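Local coordinates for DegV family protein (Eubacterium eligens, PDB 3FDJ) that is of unknown function but, as a DegV family member, probably binds a fatty acid, as relatives do, at residues A[184-189]-A[196-201]. Sequence-based numbering, arbitrary orientation.
Sequences ISVIGT and LEAIGK. With NA (sodium ion), chain E.
Ile187 O accepts two N-H groups from the partner strand, Ile199 N at 2.7 Å and, more weakly, Gly200 N at 3.3 Å, which is the signature of a classic beta bulge. The antiparallel ladder resumes on either side of the extra residue: Ile187 N donates to Gly200 O, and Thr189 and Glu197 exchange a reciprocal pair of bonds. At the bulge, the first bond of the Ile199 side chain leaves toward strand 184-189. Its CB rests 3.5 Å from Ile187 O. With CG1 anti to the carbonyl carbon (chi1 -77°), CG1 lies 4.1 Å from Thr189 CG2; an extended chi2 (176°) carries CD1 to 3.9 Å from Thr189 CB. Glu197 runs beside Thr189, its CB 3.9 Å from Thr189 CG2, and Thr189 OG1 is hydrogen-bonded to Leu155 O and Arg154 NH2 of the neighbouring strand 153-159. Val186 CG1 meets Ala198 CB at 4.0 Å on the other face, and at the far end Ile184 O binds a sodium ion with Lys160 O, Ala179 O and two waters. The pair forms a beta hairpin at one side of a mixed sheet, strand 196-203 outermost and strand 184-190 against strand 153-159, while helix 205-219 packs over Ile187 and Ile199.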
loop_
_atom_site.group_PDB
_atom_site.type_symbol
_atom_site.label_atom_id
_atom_site.label_comp_id
_atom_site.label_asym_id
_atom_site.label_seq_id
_atom_site.Cartn_x
_atom_site.Cartn_y
_atom_site.Cartn_z
ATOM N N ILE A 184 -1.093 -18.684 13.984
ATOM C CA ILE A 184 0.213 -18.267 13.510
ATOM C C ILE A 184 0.059 -17.215 12.420
ATOM O O ILE A 184 -0.670 -17.427 11.456
ATOM C CB ILE A 184 1.055 -19.453 12.947
ATOM C CG1 ILE A 184 1.277 -20.496 14.021
ATOM C CG2 ILE A 184 2.427 -18.959 12.453
ATOM C CD1 ILE A 184 1.952 -19.939 15.291
ATOM N N SER A 185 0.778 -16.103 12.586
ATOM C CA SER A 185 0.936 -15.086 11.555
ATOM C C SER A 185 2.347 -15.075 11.007
ATOM O O SER A 185 3.274 -15.490 11.690
ATOM C CB SER A 185 0.659 -13.718 12.153
ATOM O OG SER A 185 -0.677 -13.631 12.595
ATOM N N VAL A 186 2.501 -14.583 9.782
ATOM C CA VAL A 186 3.803 -14.354 9.178
ATOM C C VAL A 186 4.074 -12.878 9.154
ATOM O O VAL A 186 3.208 -12.078 8.743
ATOM C CB VAL A 186 3.898 -14.899 7.754
ATOM C CG1 VAL A 186 5.217 -14.449 7.063
ATOM C CG2 VAL A 186 3.738 -16.429 7.775
ATOM N N ILE A 187 5.262 -12.518 9.631
ATOM C CA ILE A 187 5.712 -11.134 9.633
ATOM C C ILE A 187 6.597 -10.912 8.406
ATOM O O ILE A 187 7.499 -11.706 8.117
ATOM C CB ILE A 187 6.524 -10.815 10.915
ATOM C CG1 ILE A 187 5.683 -11.049 12.162
ATOM C CG2 ILE A 187 7.007 -9.348 10.885
ATOM C CD1 ILE A 187 6.527 -10.963 13.471
ATOM N N GLY A 188 6.325 -9.853 7.662
ATOM C CA GLY A 188 7.088 -9.524 6.466
ATOM C C GLY A 188 7.551 -8.083 6.428
ATOM O O GLY A 188 7.156 -7.247 7.260
ATOM N N THR A 189 8.435 -7.811 5.480
ATOM C CA THR A 189 8.815 -6.447 5.142
ATOM C C THR A 189 8.868 -6.296 3.628
ATOM O O THR A 189 8.982 -7.282 2.892
ATOM C CB THR A 189 10.167 -6.064 5.810
ATOM O OG1 THR A 189 10.428 -4.659 5.649
ATOM C CG2 THR A 189 11.325 -6.891 5.249
ATOM N N LEU A 196 7.844 -9.145 -1.199
ATOM C CA LEU A 196 7.484 -9.453 0.174
ATOM C C LEU A 196 8.555 -10.376 0.724
ATOM O O LEU A 196 8.770 -11.466 0.193
ATOM C CB LEU A 196 6.123 -10.135 0.241
ATOM C CG LEU A 196 5.628 -10.561 1.617
ATOM C CD1 LEU A 196 5.562 -9.417 2.632
ATOM C CD2 LEU A 196 4.252 -11.213 1.473
ATOM N N GLU A 197 9.259 -9.903 1.743
ATOM C CA GLU A 197 10.343 -10.656 2.355
ATOM C C GLU A 197 9.849 -11.121 3.720
ATOM O O GLU A 197 9.580 -10.299 4.565
ATOM C CB GLU A 197 11.528 -9.722 2.516
ATOM C CG GLU A 197 12.803 -10.330 2.992
ATOM C CD GLU A 197 13.955 -9.488 2.496
ATOM O OE1 GLU A 197 14.083 -8.339 2.976
ATOM O OE2 GLU A 197 14.687 -9.942 1.581
ATOM N N ALA A 198 9.729 -12.431 3.928
ATOM C CA ALA A 198 9.238 -12.939 5.211
ATOM C C ALA A 198 10.358 -12.848 6.262
ATOM O O ALA A 198 11.484 -13.250 6.015
ATOM C CB ALA A 198 8.719 -14.388 5.052
ATOM N N ILE A 199 10.035 -12.271 7.408
ATOM C CA ILE A 199 10.975 -12.048 8.494
ATOM C C ILE A 199 10.869 -13.196 9.494
ATOM O O ILE A 199 11.857 -13.613 10.084
ATOM C CB ILE A 199 10.631 -10.728 9.250
ATOM C CG1 ILE A 199 11.103 -9.515 8.453
ATOM C CG2 ILE A 199 11.248 -10.734 10.669
ATOM C CD1 ILE A 199 10.712 -8.209 9.073
ATOM N N GLY A 200 9.662 -13.689 9.701
ATOM C CA GLY A 200 9.441 -14.768 10.631
ATOM C C GLY A 200 7.984 -14.991 10.956
ATOM O O GLY A 200 7.128 -14.351 10.427
ATOM N N LYS A 201 7.724 -15.939 11.839
ATOM C CA LYS A 201 6.353 -16.282 12.218
ATOM C C LYS A 201 6.104 -15.738 13.592
ATOM O O LYS A 201 7.040 -15.415 14.335
ATOM C CB LYS A 201 6.170 -17.795 12.229
ATOM C CG LYS A 201 6.753 -18.471 13.437
ATOM C CD LYS A 201 6.830 -19.945 13.273
ATOM C CE LYS A 201 6.063 -20.656 14.316
ATOM N NZ LYS A 201 5.897 -22.075 13.921
HETATM NA NA NA E . -2.651 -18.328 10.554
HETATM O O HOH W 1 -3.687 -17.284 12.095
HETATM O O HOH W 2 -4.677 -19.265 10.098
#